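PDB 3O0H: glutathione reductase from Bartonella henselae, which probably catalyses the NADPH-dependent reduction of glutathione disulfide to glutathione, passing electrons through a bound FAD and a redox-active disulfide. Local coordinates for residues G123-N126 and H130-E133; G200-E205 and R279-T284; V308-K313 and D326-I331. All blocks are in the same frame, centred on the assembly; numbering follows the deposited sequence.

Interaction 1. Residues G123-N126 and H130-E133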
loop_
_atom_site.group_PDB
_atom_site.type_symbol
_atom_site.label_atom_id
_atom_site.label_comp_id
_atom_site.label_asym_id
_atom_site.label_seq_id
_atom_site.Cartn_x
_atom_site.Cartn_y
_atom_site.Cartn_z
ATOM N N GLY B 123 -22.933 -19.482 -4.427
ATOM C CA GLY B 123 -23.184 -18.448 -5.444
ATOM C C GLY B 123 -23.744 -19.050 -6.712
ATOM O O GLY B 123 -24.675 -18.515 -7.303
ATOM N N LEU B 124 -23.198 -20.182 -7.111
ATOM C CA LEU B 124 -23.693 -20.912 -8.293
ATOM C C LEU B 124 -25.111 -21.363 -8.056
ATOM O O LEU B 124 -25.992 -21.192 -8.892
ATOM C CB LEU B 124 -22.833 -22.126 -8.580
ATOM C CG LEU B 124 -21.427 -21.875 -9.082
ATOM C CD1 LEU B 124 -20.539 -23.126 -9.050
ATOM C CD2 LEU B 124 -21.489 -21.288 -10.496
ATOM N N GLN B 125 -25.360 -21.900 -6.874
ATOM C CA GLN B 125 -26.673 -22.464 -6.565
ATOM C C GLN B 125 -27.730 -21.415 -6.346
ATOM O O GLN B 125 -28.874 -21.667 -6.693
ATOM C CB GLN B 125 -26.566 -23.423 -5.372
ATOM C CG GLN B 125 -25.636 -24.600 -5.762
ATOM C CD GLN B 125 -25.359 -25.571 -4.631
ATOM O OE1 GLN B 125 -25.404 -25.214 -3.440
ATOM N NE2 GLN B 125 -25.109 -26.834 -5.010
ATOM N N ASN B 126 -27.350 -20.248 -5.800
ATOM C CA ASN B 126 -28.268 -19.100 -5.679
ATOM C C ASN B 126 -28.761 -18.649 -7.052
ATOM O O ASN B 126 -29.861 -18.102 -7.165
ATOM C CB ASN B 126 -27.628 -17.833 -5.052
ATOM C CG ASN B 126 -27.230 -17.982 -3.607
ATOM O OD1 ASN B 126 -27.760 -18.803 -2.849
ATOM N ND2 ASN B 126 -26.271 -17.130 -3.199
ATOM N N HIS B 130 -26.928 -25.742 -12.144
ATOM C CA HIS B 130 -26.749 -27.124 -11.722
ATOM C C HIS B 130 -25.274 -27.533 -11.808
ATOM O O HIS B 130 -24.680 -27.397 -12.868
ATOM C CB HIS B 130 -27.576 -28.113 -12.514
ATOM C CG HIS B 130 -27.525 -29.492 -11.918
ATOM N ND1 HIS B 130 -28.287 -29.855 -10.829
ATOM C CD2 HIS B 130 -26.743 -30.564 -12.199
ATOM C CE1 HIS B 130 -28.002 -31.101 -10.482
ATOM N NE2 HIS B 130 -27.057 -31.551 -11.296
ATOM N N ILE B 131 -24.717 -28.006 -10.682
ATOM C CA ILE B 131 -23.305 -28.385 -10.563
ATOM C C ILE B 131 -23.177 -29.884 -10.806
ATOM O O ILE B 131 -23.732 -30.684 -10.047
ATOM C CB ILE B 131 -22.713 -28.061 -9.168
ATOM C CG1 ILE B 131 -22.683 -26.543 -8.917
ATOM C CG2 ILE B 131 -21.275 -28.579 -9.033
ATOM C CD1 ILE B 131 -22.367 -26.173 -7.482
ATOM N N TYR B 132 -22.471 -30.253 -11.881
ATOM C CA TYR B 132 -22.129 -31.643 -12.140
ATOM C C TYR B 132 -20.711 -31.899 -11.636
ATOM O O TYR B 132 -19.731 -31.325 -12.172
ATOM C CB TYR B 132 -22.210 -31.931 -13.649
ATOM C CG TYR B 132 -23.625 -31.951 -14.187
ATOM C CD1 TYR B 132 -24.506 -32.981 -13.858
ATOM C CD2 TYR B 132 -24.079 -30.962 -15.046
ATOM C CE1 TYR B 132 -25.804 -33.014 -14.373
ATOM C CE2 TYR B 132 -25.391 -30.987 -15.583
ATOM C CZ TYR B 132 -26.256 -32.007 -15.226
ATOM O OH TYR B 132 -27.559 -32.012 -15.729
ATOM N N GLU B 133 -20.579 -32.774 -10.641
ATOM C CA GLU B 133 -19.266 -33.040 -10.044
ATOM C C GLU B 133 -18.572 -34.169 -10.839
ATOM O O GLU B 133 -18.474 -35.333 -10.411
ATOM C CB GLU B 133 -19.436 -33.367 -8.563
ATOM C CG GLU B 133 -20.023 -32.161 -7.767
ATOM C CD GLU B 133 -20.064 -32.433 -6.274
ATOM O OE1 GLU B 133 -20.381 -33.562 -5.896
ATOM O OE2 GLU B 133 -19.718 -31.535 -5.487
HETATM O O HOH W 1 -25.885 -27.903 -7.938
#
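Leu124 and Ile131 meet methyl to methyl where the end of helix 102-126 lies over strand 130-132, with Leu124 CD1 3.9 Å from Ile131 CD1. The two side chains cross at about a right angle, and Leu124 CD1 also reaches Ile131 CG1 at 4.0 Å. CG1 of Ile131 stands anti to the carbonyl carbon (chi1 -65°), which carries the longer branch toward the helix. This is the tight part of the contact. Leucine suits it because its branched end fills a niche lined by Ile54, Ile60, Val39 and Ala42, and Ile131 adds its own packing on Ile54 and Ile60.

The solvent side is looser and polar. Gln125 lies across the isoleucine tip at about a right angle, its extended chain bringing NE2 to 3.8 Å from Ile131 CD1, an amide resting on a methyl without bonding to it. The same NE2 donates to a water at 3.2 Å, and Ile131 N donates to that water at 3.0 Å. Strand 130-132 is the outermost of its parallel sheet: His130 and Tyr132 pair by backbone with strand 52-55, whereas the Ile131 amide is satisfied by water. A glutamine serves well here, its CG methylene resting against the isoleucine while its amide takes up a water. Apolar contact thus seats the helix on the sheet edge; between Gln125 and Ile131 the polar link runs through one water, and just past the strand Glu133 OE2 adds a salt bridge to Arg121 of the same helix.

Interaction 2. Residues G200-E205 and R279-T284. With FAD (flavin-adenine dinucleotide), chain H.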
loop_
_atom_site.group_PDB
_atom_site.type_symbol
_atom_site.label_atom_id
_atom_site.label_comp_id
_atom_site.label_asym_id
_atom_site.label_seq_id
_atom_site.Cartn_x
_atom_site.Cartn_y
_atom_site.Cartn_z
ATOM N N GLY B 200 10.627 -18.713 -12.698
ATOM C CA GLY B 200 9.498 -17.812 -12.910
ATOM C C GLY B 200 8.856 -17.473 -11.568
ATOM O O GLY B 200 9.354 -17.837 -10.509
ATOM N N TYR B 201 7.694 -16.821 -11.631
ATOM C CA TYR B 201 7.069 -16.274 -10.439
ATOM C C TYR B 201 6.705 -17.363 -9.463
ATOM O O TYR B 201 6.848 -17.161 -8.242
ATOM C CB TYR B 201 5.863 -15.366 -10.811
ATOM C CG TYR B 201 4.551 -16.080 -11.062
ATOM C CD1 TYR B 201 4.240 -16.627 -12.304
ATOM C CD2 TYR B 201 3.612 -16.205 -10.048
ATOM C CE1 TYR B 201 3.005 -17.290 -12.520
ATOM C CE2 TYR B 201 2.387 -16.834 -10.256
ATOM C CZ TYR B 201 2.087 -17.373 -11.494
ATOM O OH TYR B 201 0.876 -18.014 -11.667
ATOM N N ILE B 202 6.266 -18.530 -9.940
ATOM C CA ILE B 202 5.892 -19.592 -8.984
ATOM C C ILE B 202 7.124 -20.102 -8.198
ATOM O O ILE B 202 7.124 -20.222 -6.939
ATOM C CB ILE B 202 5.078 -20.740 -9.636
ATOM C CG1 ILE B 202 3.671 -20.243 -9.993
ATOM C CG2 ILE B 202 4.947 -21.875 -8.683
ATOM C CD1 ILE B 202 2.921 -21.071 -11.041
ATOM N N GLY B 203 8.197 -20.374 -8.909
ATOM C CA GLY B 203 9.399 -20.832 -8.245
ATOM C C GLY B 203 10.021 -19.847 -7.257
ATOM O O GLY B 203 10.395 -20.249 -6.135
ATOM N N VAL B 204 10.098 -18.561 -7.621
ATOM C CA VAL B 204 10.642 -17.587 -6.715
ATOM C C VAL B 204 9.731 -17.342 -5.512
ATOM O O VAL B 204 10.231 -17.112 -4.404
ATOM C CB VAL B 204 11.054 -16.230 -7.345
ATOM C CG1 VAL B 204 12.050 -16.453 -8.474
ATOM C CG2 VAL B 204 9.876 -15.377 -7.745
ATOM N N GLU B 205 8.437 -17.429 -5.704
ATOM C CA GLU B 205 7.507 -17.240 -4.578
ATOM C C GLU B 205 7.714 -18.359 -3.556
ATOM O O GLU B 205 7.809 -18.095 -2.381
ATOM C CB GLU B 205 6.066 -17.170 -5.041
ATOM C CG GLU B 205 5.720 -15.803 -5.656
ATOM C CD GLU B 205 4.363 -15.728 -6.308
ATOM O OE1 GLU B 205 3.726 -16.775 -6.557
ATOM O OE2 GLU B 205 3.906 -14.612 -6.606
ATOM N N ARG B 279 12.816 -32.707 -0.578
ATOM C CA ARG B 279 11.746 -32.643 -1.579
ATOM C C ARG B 279 12.250 -31.841 -2.768
ATOM O O ARG B 279 13.157 -31.030 -2.633
ATOM C CB ARG B 279 10.516 -31.961 -1.011
ATOM C CG ARG B 279 9.858 -32.675 0.156
ATOM C CD ARG B 279 9.201 -33.996 -0.270
ATOM N NE ARG B 279 8.535 -34.695 0.832
ATOM C CZ ARG B 279 8.966 -35.825 1.412
ATOM N NH1 ARG B 279 10.108 -36.406 1.050
ATOM N NH2 ARG B 279 8.266 -36.376 2.395
ATOM N N VAL B 280 11.655 -32.109 -3.922
ATOM C CA VAL B 280 11.973 -31.440 -5.149
ATOM C C VAL B 280 10.648 -30.957 -5.762
ATOM O O VAL B 280 9.736 -31.756 -5.964
ATOM C CB VAL B 280 12.660 -32.377 -6.118
ATOM C CG1 VAL B 280 12.964 -31.630 -7.426
ATOM C CG2 VAL B 280 13.932 -32.967 -5.493
ATOM N N MET B 281 10.527 -29.646 -6.016
ATOM C CA MET B 281 9.307 -29.122 -6.638
ATOM C C MET B 281 9.589 -28.620 -8.029
ATOM O O MET B 281 10.528 -27.869 -8.241
ATOM C CB MET B 281 8.741 -27.965 -5.801
ATOM C CG MET B 281 7.430 -27.376 -6.313
ATOM S SD MET B 281 7.141 -25.711 -5.665
ATOM C CE MET B 281 5.577 -25.344 -6.520
ATOM N N LEU B 282 8.758 -29.019 -8.985
ATOM C CA LEU B 282 8.869 -28.500 -10.333
ATOM C C LEU B 282 7.926 -27.295 -10.501
ATOM O O LEU B 282 6.718 -27.399 -10.248
ATOM C CB LEU B 282 8.536 -29.569 -11.348
ATOM C CG LEU B 282 9.412 -30.833 -11.296
ATOM C CD1 LEU B 282 8.812 -31.852 -12.200
ATOM C CD2 LEU B 282 10.900 -30.580 -11.649
ATOM N N ALA B 283 8.469 -26.180 -10.984
ATOM C CA ALA B 283 7.682 -24.996 -11.272
ATOM C C ALA B 283 8.075 -24.485 -12.638
ATOM O O ALA B 283 8.601 -23.385 -12.756
ATOM C CB ALA B 283 7.941 -23.920 -10.197
ATOM N N THR B 284 7.824 -25.280 -13.661
ATOM C CA THR B 284 8.447 -25.088 -14.974
ATOM C C THR B 284 7.477 -24.626 -16.065
ATOM O O THR B 284 7.856 -24.551 -17.254
ATOM C CB THR B 284 9.119 -26.378 -15.424
ATOM O OG1 THR B 284 8.154 -27.438 -15.404
ATOM C CG2 THR B 284 10.279 -26.709 -14.447
HETATM P PA FAD H . -8.987 -22.353 -13.423
HETATM O O1A FAD H . -7.697 -23.115 -13.419
HETATM O O2A FAD H . -9.177 -21.450 -12.235
HETATM O O5B FAD H . -10.263 -23.307 -13.546
HETATM C C5B FAD H . -10.354 -24.398 -14.439
HETATM C C4B FAD H . -11.231 -25.418 -13.742
HETATM O O4B FAD H . -11.693 -26.404 -14.653
HETATM C C3B FAD H . -10.531 -26.170 -12.615
HETATM O O3B FAD H . -11.311 -26.100 -11.417
HETATM C C2B FAD H . -10.441 -27.600 -13.112
HETATM O O2B FAD H . -10.577 -28.517 -12.052
HETATM C C1B FAD H . -11.606 -27.724 -14.034
HETATM N N9A FAD H . -11.548 -28.572 -15.236
HETATM C C8A FAD H . -10.581 -28.601 -16.197
HETATM N N7A FAD H . -10.995 -29.406 -17.187
HETATM C C5A FAD H . -12.231 -29.877 -16.847
HETATM C C6A FAD H . -13.148 -30.657 -17.500
HETATM N N6A FAD H . -12.912 -31.203 -18.703
HETATM N N1A FAD H . -14.348 -30.929 -16.890
HETATM C C2A FAD H . -14.625 -30.378 -15.661
HETATM N N3A FAD H . -13.736 -29.578 -15.025
HETATM C C4A FAD H . -12.582 -29.312 -15.654
HETATM N N1 FAD H . -3.040 -15.607 -10.749
HETATM C C2 FAD H . -3.109 -14.322 -10.250
HETATM O O2 FAD H . -3.782 -13.417 -10.806
HETATM N N3 FAD H . -2.442 -14.021 -9.129
HETATM C C4 FAD H . -1.709 -14.957 -8.418
HETATM O O4 FAD H . -1.169 -14.580 -7.370
HETATM C C4X FAD H . -1.633 -16.259 -8.914
HETATM N N5 FAD H . -0.941 -17.237 -8.254
HETATM C C5X FAD H . -0.941 -18.529 -8.779
HETATM C C6 FAD H . -0.220 -19.499 -8.105
HETATM C C7 FAD H . -0.192 -20.806 -8.570
HETATM C C7M FAD H . 0.601 -21.836 -7.785
HETATM C C8 FAD H . -0.893 -21.143 -9.712
HETATM C C8M FAD H . -0.846 -22.553 -10.264
HETATM C C9 FAD H . -1.597 -20.168 -10.410
HETATM C C9A FAD H . -1.616 -18.850 -9.943
HETATM N N10 FAD H . -2.311 -17.845 -10.594
HETATM C C10 FAD H . -2.337 -16.575 -10.075
HETATM C "C1'" FAD H . -3.051 -18.088 -11.850
HETATM C "C2'" FAD H . -4.529 -18.316 -11.658
HETATM O "O2'" FAD H . -4.708 -19.462 -10.847
HETATM C "C3'" FAD H . -5.146 -18.540 -13.014
HETATM O "O3'" FAD H . -4.775 -17.560 -13.967
HETATM C "C4'" FAD H . -6.647 -18.686 -12.891
HETATM O "O4'" FAD H . -6.925 -19.741 -11.966
HETATM C "C5'" FAD H . -7.271 -19.035 -14.236
HETATM O "O5'" FAD H . -8.710 -19.107 -14.122
HETATM P P FAD H . -9.449 -20.096 -15.147
HETATM O O1P FAD H . -10.947 -19.929 -15.018
HETATM O O2P FAD H . -8.922 -19.862 -16.546
HETATM O O3P FAD H . -8.994 -21.581 -14.829
HETATM O O HOH W 2 8.510 -20.799 -11.856
#
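Ile202, which packs on Ala283, also covers one face of the Tyr201 ring, its CG1 lying 3.6 Å above the plane and offset toward the rim. Glu205 OE2 and FAD N5 lie at the edge of that ring. The phenol stands roughly perpendicular to the flavin, with Tyr201 OH directly over the isoalloxazine plane, 3.1 Å from FAD C9A. Beside it, Ile202 CD1 rests 4.0 Å from FAD C7, an apolar branch suited to the dimethylbenzene end.

Ile202 divides its branches between two neighbours. With CG1 turned to the flavin, CG2, anti to the backbone N, meets Ala283 CB at 3.9 Å and the tip of extended Met281, CE, at 4.1 Å. Small residues make the close approach of helix and strand end possible: Ala283 CB is 3.8 Å from Gly203 N, where glycine offers bare backbone. One water joins the two, accepting from Gly203 N at 3.0 Å and donating to Ala283 O at 2.7 Å.

Gly200 at the N-cap and Gly203 fit the GxGxxG pattern of a Rossmann-type dinucleotide-binding domain, probably the NADPH domain here, with Tyr201 covering the flavin where nicotinamide is expected to bind, as in related reductases.

Interaction 3. Residues V308-K313 and D326-I331. With FAD (flavin-adenine dinucleotide), chain H.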
loop_
_atom_site.group_PDB
_atom_site.type_symbol
_atom_site.label_atom_id
_atom_site.label_comp_id
_atom_site.label_asym_id
_atom_site.label_seq_id
_atom_site.Cartn_x
_atom_site.Cartn_y
_atom_site.Cartn_z
ATOM N N VAL B 308 -7.081 -22.599 -27.032
ATOM C CA VAL B 308 -8.315 -22.396 -27.755
ATOM C C VAL B 308 -8.304 -20.957 -28.365
ATOM O O VAL B 308 -8.195 -19.949 -27.635
ATOM C CB VAL B 308 -9.550 -22.603 -26.841
ATOM C CG1 VAL B 308 -10.863 -22.257 -27.610
ATOM C CG2 VAL B 308 -9.604 -24.011 -26.292
ATOM N N VAL B 309 -8.455 -20.874 -29.683
ATOM C CA VAL B 309 -8.450 -19.617 -30.383
ATOM C C VAL B 309 -9.809 -18.957 -30.229
ATOM O O VAL B 309 -10.833 -19.599 -30.453
ATOM C CB VAL B 309 -8.062 -19.805 -31.820
ATOM C CG1 VAL B 309 -8.026 -18.429 -32.637
ATOM C CG2 VAL B 309 -6.708 -20.532 -31.899
ATOM N N VAL B 310 -9.803 -17.727 -29.703
ATOM C CA VAL B 310 -11.021 -16.951 -29.573
ATOM C C VAL B 310 -10.896 -15.607 -30.281
ATOM O O VAL B 310 -9.784 -15.081 -30.496
ATOM C CB VAL B 310 -11.413 -16.777 -28.118
ATOM C CG1 VAL B 310 -11.686 -18.175 -27.470
ATOM C CG2 VAL B 310 -10.334 -15.958 -27.316
ATOM N N ASP B 311 -12.040 -15.061 -30.658
ATOM C CA ASP B 311 -12.048 -13.781 -31.300
ATOM C C ASP B 311 -12.218 -12.721 -30.221
ATOM O O ASP B 311 -12.165 -13.013 -29.046
ATOM C CB ASP B 311 -13.088 -13.709 -32.421
ATOM C CG ASP B 311 -14.543 -13.845 -31.954
ATOM O OD1 ASP B 311 -14.866 -13.791 -30.769
ATOM O OD2 ASP B 311 -15.405 -13.955 -32.832
ATOM N N GLU B 312 -12.427 -11.503 -30.664
ATOM C CA GLU B 312 -12.624 -10.381 -29.782
ATOM C C GLU B 312 -13.897 -10.432 -28.940
ATOM O O GLU B 312 -14.042 -9.616 -28.022
ATOM C CB GLU B 312 -12.525 -9.064 -30.593
ATOM C CG GLU B 312 -13.476 -8.899 -31.761
ATOM C CD GLU B 312 -13.199 -9.849 -32.961
ATOM O OE1 GLU B 312 -12.034 -10.294 -33.190
ATOM O OE2 GLU B 312 -14.175 -10.172 -33.655
ATOM N N LYS B 313 -14.807 -11.369 -29.222
ATOM C CA LYS B 313 -15.995 -11.538 -28.392
ATOM C C LYS B 313 -15.895 -12.822 -27.512
ATOM O O LYS B 313 -16.860 -13.225 -26.838
ATOM C CB LYS B 313 -17.228 -11.549 -29.272
ATOM C CG LYS B 313 -17.453 -10.210 -30.024
ATOM C CD LYS B 313 -17.631 -10.437 -31.529
ATOM C CE LYS B 313 -17.803 -9.132 -32.318
ATOM N NZ LYS B 313 -16.571 -8.257 -32.410
ATOM N N ASP B 326 -7.355 -18.974 -18.803
ATOM C CA ASP B 326 -6.022 -19.490 -19.153
ATOM C C ASP B 326 -6.088 -20.340 -20.412
ATOM O O ASP B 326 -5.149 -20.336 -21.235
ATOM C CB ASP B 326 -5.439 -20.346 -18.008
ATOM C CG ASP B 326 -5.034 -19.553 -16.778
ATOM O OD1 ASP B 326 -5.179 -18.313 -16.742
ATOM O OD2 ASP B 326 -4.560 -20.226 -15.800
ATOM N N VAL B 327 -7.221 -21.030 -20.623
ATOM C CA VAL B 327 -7.311 -21.948 -21.752
ATOM C C VAL B 327 -7.184 -21.248 -23.135
ATOM O O VAL B 327 -6.862 -21.884 -24.148
ATOM C CB VAL B 327 -8.632 -22.784 -21.679
ATOM C CG1 VAL B 327 -9.899 -21.921 -22.100
ATOM C CG2 VAL B 327 -8.490 -24.056 -22.552
ATOM N N THR B 328 -7.380 -19.930 -23.172
ATOM C CA THR B 328 -7.363 -19.174 -24.402
ATOM C C THR B 328 -5.963 -18.706 -24.739
ATOM O O THR B 328 -5.749 -18.099 -25.789
ATOM C CB THR B 328 -8.327 -17.947 -24.342
ATOM O OG1 THR B 328 -7.826 -16.969 -23.416
ATOM C CG2 THR B 328 -9.750 -18.384 -23.928
ATOM N N GLY B 329 -4.987 -18.968 -23.857
ATOM C CA GLY B 329 -3.604 -18.740 -24.230
ATOM C C GLY B 329 -3.004 -17.400 -23.844
ATOM O O GLY B 329 -1.820 -17.160 -24.067
ATOM N N HIS B 330 -3.808 -16.510 -23.298
ATOM C CA HIS B 330 -3.250 -15.225 -22.839
ATOM C C HIS B 330 -2.616 -15.374 -21.455
ATOM O O HIS B 330 -2.564 -16.465 -20.900
ATOM C CB HIS B 330 -4.300 -14.137 -22.837
ATOM C CG HIS B 330 -5.472 -14.415 -21.945
ATOM N ND1 HIS B 330 -5.330 -14.687 -20.601
ATOM C CD2 HIS B 330 -6.798 -14.388 -22.190
ATOM C CE1 HIS B 330 -6.527 -14.851 -20.063
ATOM N NE2 HIS B 330 -7.437 -14.665 -21.002
ATOM N N ILE B 331 -2.108 -14.257 -20.920
ATOM C CA ILE B 331 -1.419 -14.255 -19.613
ATOM C C ILE B 331 -2.324 -14.931 -18.590
ATOM O O ILE B 331 -3.546 -14.711 -18.556
ATOM C CB ILE B 331 -1.027 -12.784 -19.196
ATOM C CG1 ILE B 331 -0.130 -12.759 -17.951
ATOM C CG2 ILE B 331 -2.249 -11.913 -19.002
ATOM C CD1 ILE B 331 0.617 -11.445 -17.792
HETATM P PA FAD H . -8.987 -22.353 -13.423
HETATM O O1A FAD H . -7.697 -23.115 -13.419
HETATM O O2A FAD H . -9.177 -21.450 -12.235
HETATM O O5B FAD H . -10.263 -23.307 -13.546
HETATM C C5B FAD H . -10.354 -24.398 -14.439
HETATM C C4B FAD H . -11.231 -25.418 -13.742
HETATM O O4B FAD H . -11.693 -26.404 -14.653
HETATM C C3B FAD H . -10.531 -26.170 -12.615
HETATM O O3B FAD H . -11.311 -26.100 -11.417
HETATM C C2B FAD H . -10.441 -27.600 -13.112
HETATM O O2B FAD H . -10.577 -28.517 -12.052
HETATM C C1B FAD H . -11.606 -27.724 -14.034
HETATM N N9A FAD H . -11.548 -28.572 -15.236
HETATM C C8A FAD H . -10.581 -28.601 -16.197
HETATM N N7A FAD H . -10.995 -29.406 -17.187
HETATM C C5A FAD H . -12.231 -29.877 -16.847
HETATM C C6A FAD H . -13.148 -30.657 -17.500
HETATM N N6A FAD H . -12.912 -31.203 -18.703
HETATM N N1A FAD H . -14.348 -30.929 -16.890
HETATM C C2A FAD H . -14.625 -30.378 -15.661
HETATM N N3A FAD H . -13.736 -29.578 -15.025
HETATM C C4A FAD H . -12.582 -29.312 -15.654
HETATM N N1 FAD H . -3.040 -15.607 -10.749
HETATM C C2 FAD H . -3.109 -14.322 -10.250
HETATM O O2 FAD H . -3.782 -13.417 -10.806
HETATM N N3 FAD H . -2.442 -14.021 -9.129
HETATM C C4 FAD H . -1.709 -14.957 -8.418
HETATM O O4 FAD H . -1.169 -14.580 -7.370
HETATM C C4X FAD H . -1.633 -16.259 -8.914
HETATM N N5 FAD H . -0.941 -17.237 -8.254
HETATM C C5X FAD H . -0.941 -18.529 -8.779
HETATM C C6 FAD H . -0.220 -19.499 -8.105
HETATM C C7 FAD H . -0.192 -20.806 -8.570
HETATM C C7M FAD H . 0.601 -21.836 -7.785
HETATM C C8 FAD H . -0.893 -21.143 -9.712
HETATM C C8M FAD H . -0.846 -22.553 -10.264
HETATM C C9 FAD H . -1.597 -20.168 -10.410
HETATM C C9A FAD H . -1.616 -18.850 -9.943
HETATM N N10 FAD H . -2.311 -17.845 -10.594
HETATM C C10 FAD H . -2.337 -16.575 -10.075
HETATM C "C1'" FAD H . -3.051 -18.088 -11.850
HETATM C "C2'" FAD H . -4.529 -18.316 -11.658
HETATM O "O2'" FAD H . -4.708 -19.462 -10.847
HETATM C "C3'" FAD H . -5.146 -18.540 -13.014
HETATM O "O3'" FAD H . -4.775 -17.560 -13.967
HETATM C "C4'" FAD H . -6.647 -18.686 -12.891
HETATM O "O4'" FAD H . -6.925 -19.741 -11.966
HETATM C "C5'" FAD H . -7.271 -19.035 -14.236
HETATM O "O5'" FAD H . -8.710 -19.107 -14.122
HETATM P P FAD H . -9.449 -20.096 -15.147
HETATM O O1P FAD H . -10.947 -19.929 -15.018
HETATM O O2P FAD H . -8.922 -19.862 -16.546
HETATM O O3P FAD H . -8.994 -21.581 -14.829
#
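Val308 and Val327 meet through their CG2 methyls, 3.9 Å apart, because each torsion swings that branch into the gap: in Val327 (chi1 75°) CG2 lies anti to the backbone N, and in Val308 it lies anti to the carbonyl carbon. The pair is fixed by a backbone bond, Val308 N to Val327 O at 3.0 Å, the donor tilted 17° from the carbonyl plane. Next to it Thr328 CA-H leans on Val308 O, CA to O 3.4 Å.

Val310 extends the apolar patch, its CG1 touching Thr328 CG2 at 4.0 Å as the two side chains cross at about a right angle. Threonine is apt here: the methyl faces the valine while OG1 turns back to bond Gly325 O. Gly329, with its positive phi of 95°, ends the short 3-10 turn, where a CB would be jammed against the preceding carbonyl.

The other side of that turn holds the cofactor. Asp326 N donates to FAD O2P at 2.9 Å, a backbone amide suited to a phosphate, and Asp326 OD1 accepts from FAD O3' at 2.9 Å. An aspartate that holds both the ribityl chain and the pyrophosphate in this way is a familiar feature of FAD-dependent disulfide reductases.

Both segments flank strand 321-323, an outermost strand of the five-stranded parallel sheet: Val308, Val310 and Thr328 all pack on Ala323, Val327 rests on Thr162 and Thr290, and His330 touches Val336 of helix 334-349, bonding Asp340 through NE2.

How the interactions relate
All three contacts are partly buried, but interaction 1 is the most peripheral, its centre about 26 Å from that of the chain, against 17 Å for interaction 3 and 12 Å for interaction 2. Interaction 1 uses one outermost strand of the five-stranded parallel sheet, 130-132; interaction 3 joins the segments that lead into and out of the other, 321-323, while interaction 2 joins a helix to an outermost strand of the separate four-stranded sheet. Interactions 2 and 3 both touch FAD, at the flavin and at the ribityl-phosphate part respectively, with nearest atoms about 7 Å apart. Water links the segments in 1 and 2; in 3, where a loop meets a 3-10 turn, a direct backbone bond does so.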